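Local coordinates for protein SC_2cx5 (Thermus thermophilus, PDB 3RIJ) that serves as a designed epitope scaffold, built on an aminoacyl-tRNA editing domain fold, that presents a grafted linear HIV epitope as a candidate immunogen, at residues Val23-Ala28 and Thr131-Phe136; Pro123-Ala128 and Ala138-Leu143. The protein carries 4 engineered substitutions. All coordinates share one frame; numbering follows the deposited sequence.

Interaction 1: residues Val23-Ala28 and Thr131-Phe136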
# COMPACT_ATOMS: atom_id res chain seq x y z
N VAL A 23 -10.39 -7.53 5.83
CA VAL A 23 -9.37 -6.99 6.72
C VAL A 23 -9.27 -7.81 8.01
O VAL A 23 -10.26 -7.99 8.73
CB VAL A 23 -9.68 -5.52 7.10
CG1 VAL A 23 -8.54 -4.93 7.91
CG2 VAL A 23 -9.91 -4.68 5.84
N VAL A 24 -8.07 -8.30 8.31
CA VAL A 24 -7.85 -9.08 9.53
C VAL A 24 -7.00 -8.30 10.55
O VAL A 24 -6.12 -7.53 10.17
CB VAL A 24 -7.19 -10.45 9.20
CG1 VAL A 24 -6.30 -10.31 8.01
CG2 VAL A 24 -6.38 -10.97 10.39
N GLU A 25 -7.27 -8.49 11.85
CA GLU A 25 -6.53 -7.81 12.91
C GLU A 25 -5.32 -8.63 13.34
O GLU A 25 -5.40 -9.85 13.49
CB GLU A 25 -7.44 -7.56 14.12
CG GLU A 25 -6.86 -6.59 15.17
CD GLU A 25 -7.58 -5.23 15.22
OE1 GLU A 25 -7.29 -4.45 16.15
OE2 GLU A 25 -8.43 -4.93 14.35
N LEU A 26 -4.20 -7.94 13.53
CA LEU A 26 -2.96 -8.57 13.93
C LEU A 26 -2.62 -8.16 15.35
O LEU A 26 -3.35 -7.37 15.97
CB LEU A 26 -1.83 -8.13 13.00
CG LEU A 26 -2.20 -8.06 11.51
CD1 LEU A 26 -1.00 -7.60 10.70
CD2 LEU A 26 -2.69 -9.44 11.06
N PRO A 27 -1.52 -8.72 15.90
CA PRO A 27 -1.17 -8.33 17.27
C PRO A 27 -0.92 -6.83 17.39
O PRO A 27 -0.41 -6.18 16.48
CB PRO A 27 0.08 -9.16 17.56
CG PRO A 27 -0.29 -10.43 16.85
CD PRO A 27 -0.75 -9.90 15.50
N ALA A 28 -1.30 -6.29 18.54
CA ALA A 28 -1.14 -4.87 18.80
C ALA A 28 0.30 -4.40 18.72
O ALA A 28 0.55 -3.22 18.51
CB ALA A 28 -1.73 -4.55 20.16
N THR A 131 -4.01 0.53 9.84
CA THR A 131 -3.02 0.79 10.88
C THR A 131 -1.90 -0.22 10.75
O THR A 131 -1.99 -1.17 9.98
CB THR A 131 -3.59 0.64 12.29
OG1 THR A 131 -4.02 -0.70 12.49
CG2 THR A 131 -4.72 1.61 12.50
N PRO A 132 -0.81 -0.02 11.50
CA PRO A 132 0.29 -0.98 11.41
C PRO A 132 -0.16 -2.38 11.79
O PRO A 132 0.56 -3.33 11.49
CB PRO A 132 1.31 -0.40 12.39
CG PRO A 132 1.09 1.09 12.25
CD PRO A 132 -0.43 1.15 12.31
N ARG A 133 -1.32 -2.51 12.44
CA ARG A 133 -1.81 -3.82 12.86
C ARG A 133 -3.04 -4.34 12.11
O ARG A 133 -3.87 -5.06 12.69
CB ARG A 133 -2.08 -3.85 14.38
CG ARG A 133 -2.58 -2.55 15.01
CD ARG A 133 -4.06 -2.36 14.78
NE ARG A 133 -4.78 -2.06 16.01
CZ ARG A 133 -6.07 -1.78 16.05
NH1 ARG A 133 -6.77 -1.77 14.92
NH2 ARG A 133 -6.67 -1.50 17.20
N ALA A 134 -3.15 -3.99 10.84
CA ALA A 134 -4.27 -4.47 10.03
C ALA A 134 -3.74 -4.77 8.63
O ALA A 134 -2.85 -4.07 8.12
CB ALA A 134 -5.40 -3.41 9.97
N LEU A 135 -4.29 -5.80 8.00
CA LEU A 135 -3.87 -6.24 6.67
C LEU A 135 -5.01 -6.95 5.97
O LEU A 135 -5.89 -7.50 6.62
CB LEU A 135 -2.73 -7.26 6.76
CG LEU A 135 -1.25 -6.97 6.99
CD1 LEU A 135 -0.47 -8.32 7.02
CD2 LEU A 135 -0.70 -6.09 5.88
N PHE A 136 -4.99 -6.94 4.65
CA PHE A 136 -5.99 -7.67 3.88
C PHE A 136 -5.31 -8.36 2.69
O PHE A 136 -4.37 -7.84 2.09
CB PHE A 136 -7.16 -6.77 3.43
CG PHE A 136 -6.88 -5.88 2.24
CD1 PHE A 136 -6.74 -6.41 0.96
CD2 PHE A 136 -6.84 -4.50 2.39
CE1 PHE A 136 -6.58 -5.58 -0.16
CE2 PHE A 136 -6.69 -3.66 1.29
CZ PHE A 136 -6.56 -4.21 0.01
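Val24 and Leu135 form the hydrogen-bonded antiparallel pair that joins Val23-Ala28 to Thr131-Phe136. Val24 N gives a straight bond to Leu135 O at 2.9 Å. The return bond, from Leu135 N to Val24 O, is weak. A third backbone bond runs from Leu26 N to Arg133 O at 3.0 Å. Its donor stands about 40° out of the carbonyl plane of Arg133. The backbone oxygens also meet CA-H groups: Val23 CA lies near Leu135 O, and Ala134 CA near Val24 O.

Strand 23-25 is a short outer strand here, added antiparallel to strand 134-138, which pairs on its other side with strand 125-128. A type I turn from Thr131 to Ala134 leads into strand 134-138.

The charged contact is between Glu25 and Arg133. Glu25 OE1 lies over one face of the guanidinium, 3.0 Å from Arg133 NH1. Carboxylate and guanidinium planes are 52° apart. No N-H points at the oxygen, which leaves a salt bridge of charges alone. The arginine chain bends at chi2 and chi3, and this folds its end back to the glutamate.

Apolar contacts fall on both faces. On the face of Val23, Glu25 and Ala134, Val23 CG1 touches Ala134 CB at 4.1 Å; chi1 of -174° turns this methyl anti to the backbone N and over toward the alanine, while CG2 is left nearer Phe136 CB. Val23 also meets Val9 of helix 4-16. On the face of Val24 and Leu135, Leu26 brings CD1 to within 3.8 Å of Leu135 CG, and the two leucine side chains cross at about a right angle. Leu26 CB and CG rest against Arg133 O. Leu135 is covered further by Ala36 and Val40 of helix 33-40.

Interaction 2: residues Pro123-Ala128 and Ala138-Leu143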
# COMPACT_ATOMS: atom_id res chain seq x y z
N PRO A 123 1.36 -15.32 -5.99
CA PRO A 123 -0.05 -15.63 -6.24
C PRO A 123 -0.99 -14.72 -5.44
O PRO A 123 -2.10 -14.41 -5.87
CB PRO A 123 -0.15 -17.10 -5.83
CG PRO A 123 0.85 -17.21 -4.75
CD PRO A 123 2.03 -16.44 -5.30
N GLU A 124 -0.53 -14.31 -4.26
CA GLU A 124 -1.33 -13.44 -3.41
C GLU A 124 -0.43 -12.49 -2.64
O GLU A 124 0.75 -12.79 -2.42
CB GLU A 124 -2.18 -14.27 -2.47
CG GLU A 124 -1.46 -15.47 -1.93
CD GLU A 124 -2.41 -16.45 -1.26
OE1 GLU A 124 -3.39 -16.86 -1.91
OE2 GLU A 124 -2.16 -16.81 -0.08
N VAL A 125 -0.97 -11.35 -2.24
CA VAL A 125 -0.19 -10.36 -1.51
C VAL A 125 -1.00 -9.85 -0.35
O VAL A 125 -2.19 -10.15 -0.25
CB VAL A 125 0.22 -9.18 -2.44
CG1 VAL A 125 1.21 -9.68 -3.50
CG2 VAL A 125 -1.00 -8.59 -3.11
N TRP A 126 -0.36 -9.08 0.53
CA TRP A 126 -1.04 -8.53 1.70
C TRP A 126 -0.77 -7.04 1.81
O TRP A 126 0.35 -6.62 2.10
CB TRP A 126 -0.55 -9.23 2.98
CG TRP A 126 -0.94 -10.69 3.07
CD1 TRP A 126 -0.32 -11.75 2.47
CD2 TRP A 126 -2.06 -11.24 3.79
NE1 TRP A 126 -0.98 -12.92 2.76
CE2 TRP A 126 -2.05 -12.64 3.57
CE3 TRP A 126 -3.06 -10.69 4.60
CZ2 TRP A 126 -3.00 -13.50 4.14
CZ3 TRP A 126 -4.02 -11.55 5.16
CH2 TRP A 126 -3.98 -12.93 4.92
N ALA A 127 -1.81 -6.23 1.60
CA ALA A 127 -1.67 -4.78 1.67
C ALA A 127 -2.21 -4.29 3.01
O ALA A 127 -3.05 -4.95 3.63
CB ALA A 127 -2.43 -4.14 0.53
N ALA A 128 -1.72 -3.14 3.47
CA ALA A 128 -2.14 -2.59 4.76
C ALA A 128 -3.61 -2.21 4.74
O ALA A 128 -4.11 -1.74 3.72
CB ALA A 128 -1.29 -1.37 5.15
N ALA A 138 -5.18 -10.37 -1.12
CA ALA A 138 -5.68 -10.26 -2.50
C ALA A 138 -4.65 -10.81 -3.48
O ALA A 138 -3.47 -10.93 -3.16
CB ALA A 138 -5.98 -8.81 -2.84
N THR A 139 -5.11 -11.20 -4.67
CA THR A 139 -4.17 -11.68 -5.67
C THR A 139 -3.59 -10.43 -6.32
O THR A 139 -4.22 -9.37 -6.33
CB THR A 139 -4.84 -12.55 -6.77
OG1 THR A 139 -5.68 -11.73 -7.59
CG2 THR A 139 -5.68 -13.66 -6.16
N PRO A 140 -2.36 -10.52 -6.83
CA PRO A 140 -1.73 -9.38 -7.48
C PRO A 140 -2.71 -8.67 -8.41
O PRO A 140 -2.83 -7.45 -8.38
CB PRO A 140 -0.58 -10.03 -8.23
CG PRO A 140 -0.15 -11.09 -7.27
CD PRO A 140 -1.47 -11.70 -6.84
N LYS A 141 -3.42 -9.46 -9.22
CA LYS A 141 -4.41 -8.97 -10.18
C LYS A 141 -5.48 -8.11 -9.52
O LYS A 141 -5.70 -6.97 -9.92
CB LYS A 141 -5.07 -10.16 -10.88
CG LYS A 141 -6.07 -9.81 -11.99
CD LYS A 141 -7.33 -9.11 -11.46
CE LYS A 141 -8.36 -8.86 -12.55
NZ LYS A 141 -9.53 -8.11 -12.01
N GLU A 142 -6.17 -8.65 -8.53
CA GLU A 142 -7.23 -7.90 -7.84
C GLU A 142 -6.74 -6.57 -7.27
O GLU A 142 -7.44 -5.57 -7.37
CB GLU A 142 -7.83 -8.75 -6.72
CG GLU A 142 -8.42 -10.07 -7.19
CD GLU A 142 -8.66 -11.01 -6.03
OE1 GLU A 142 -7.83 -11.00 -5.10
OE2 GLU A 142 -9.65 -11.77 -6.06
N LEU A 143 -5.55 -6.55 -6.68
CA LEU A 143 -5.02 -5.29 -6.16
C LEU A 143 -4.82 -4.32 -7.34
O LEU A 143 -5.04 -3.11 -7.20
CB LEU A 143 -3.69 -5.53 -5.44
CG LEU A 143 -3.08 -4.40 -4.59
CD1 LEU A 143 -1.92 -4.96 -3.79
CD2 LEU A 143 -2.59 -3.23 -5.46
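Val125 is gripped by Ala138 through two backbone bonds. Val125 N donates to Ala138 O at 2.7 Å, nearly in line with the carbonyl. Ala138 N donates back to Val125 O at 3.1 Å. They make an antiparallel hydrogen-bonded pair between strand 125-128 and the end of strand 134-138.

The valine side chain reaches on to helix 140-147. Its CG2 lies between backbone N and carbonyl carbon (chi1 -67° for CG1) and meets Leu143 CD1 at 3.8 Å. The two side chains cross at about a right angle. Val125 CG1 touches Pro140 CG more loosely. Val48 of strand 47-55 packs on both Val125 and Leu143, so the helix is seated against the sheet.

A capping box closes the N-terminal end of helix 140-147. Thr139 is the N-cap: its OG1 accepts from Glu142 N at 3.3 Å. Thr139 N donates in return to Glu142 OE1 at 2.8 Å, on the anti side of the carboxylate and 31° out of its plane. Glu142 OE2 has a weak bond to His20.

Pro140, the first helical residue, sets its ring against the carbonyl of Pro123. Pro140 CD comes to 2.9 Å from Pro123 O, a close approach, and CG lies further back. Thr139 CA makes a CA-H...O contact with Pro123 O at 3.4 Å.

How the interactions relate
The two contacts have centres about 15 Å apart and share one mixed sheet. Strand 134-138 lies between strand 23-25 and strand 125-128, then leads straight into helix 140-147. The segments alternate along the chain: 23-28, 123-128, 131-136, 138-143. Interaction 1 joins parts more than 100 residues apart, whereas interaction 2 closes a local strand-strand-helix unit. They touch directly. Phe136 N probably bonds to Ala127 O at 3.0 Å, and Trp126 packs against both Val24 and Leu135. Interaction 1 thus ties the N-terminal part of the chain to the same sheet against which interaction 2 seats the helix.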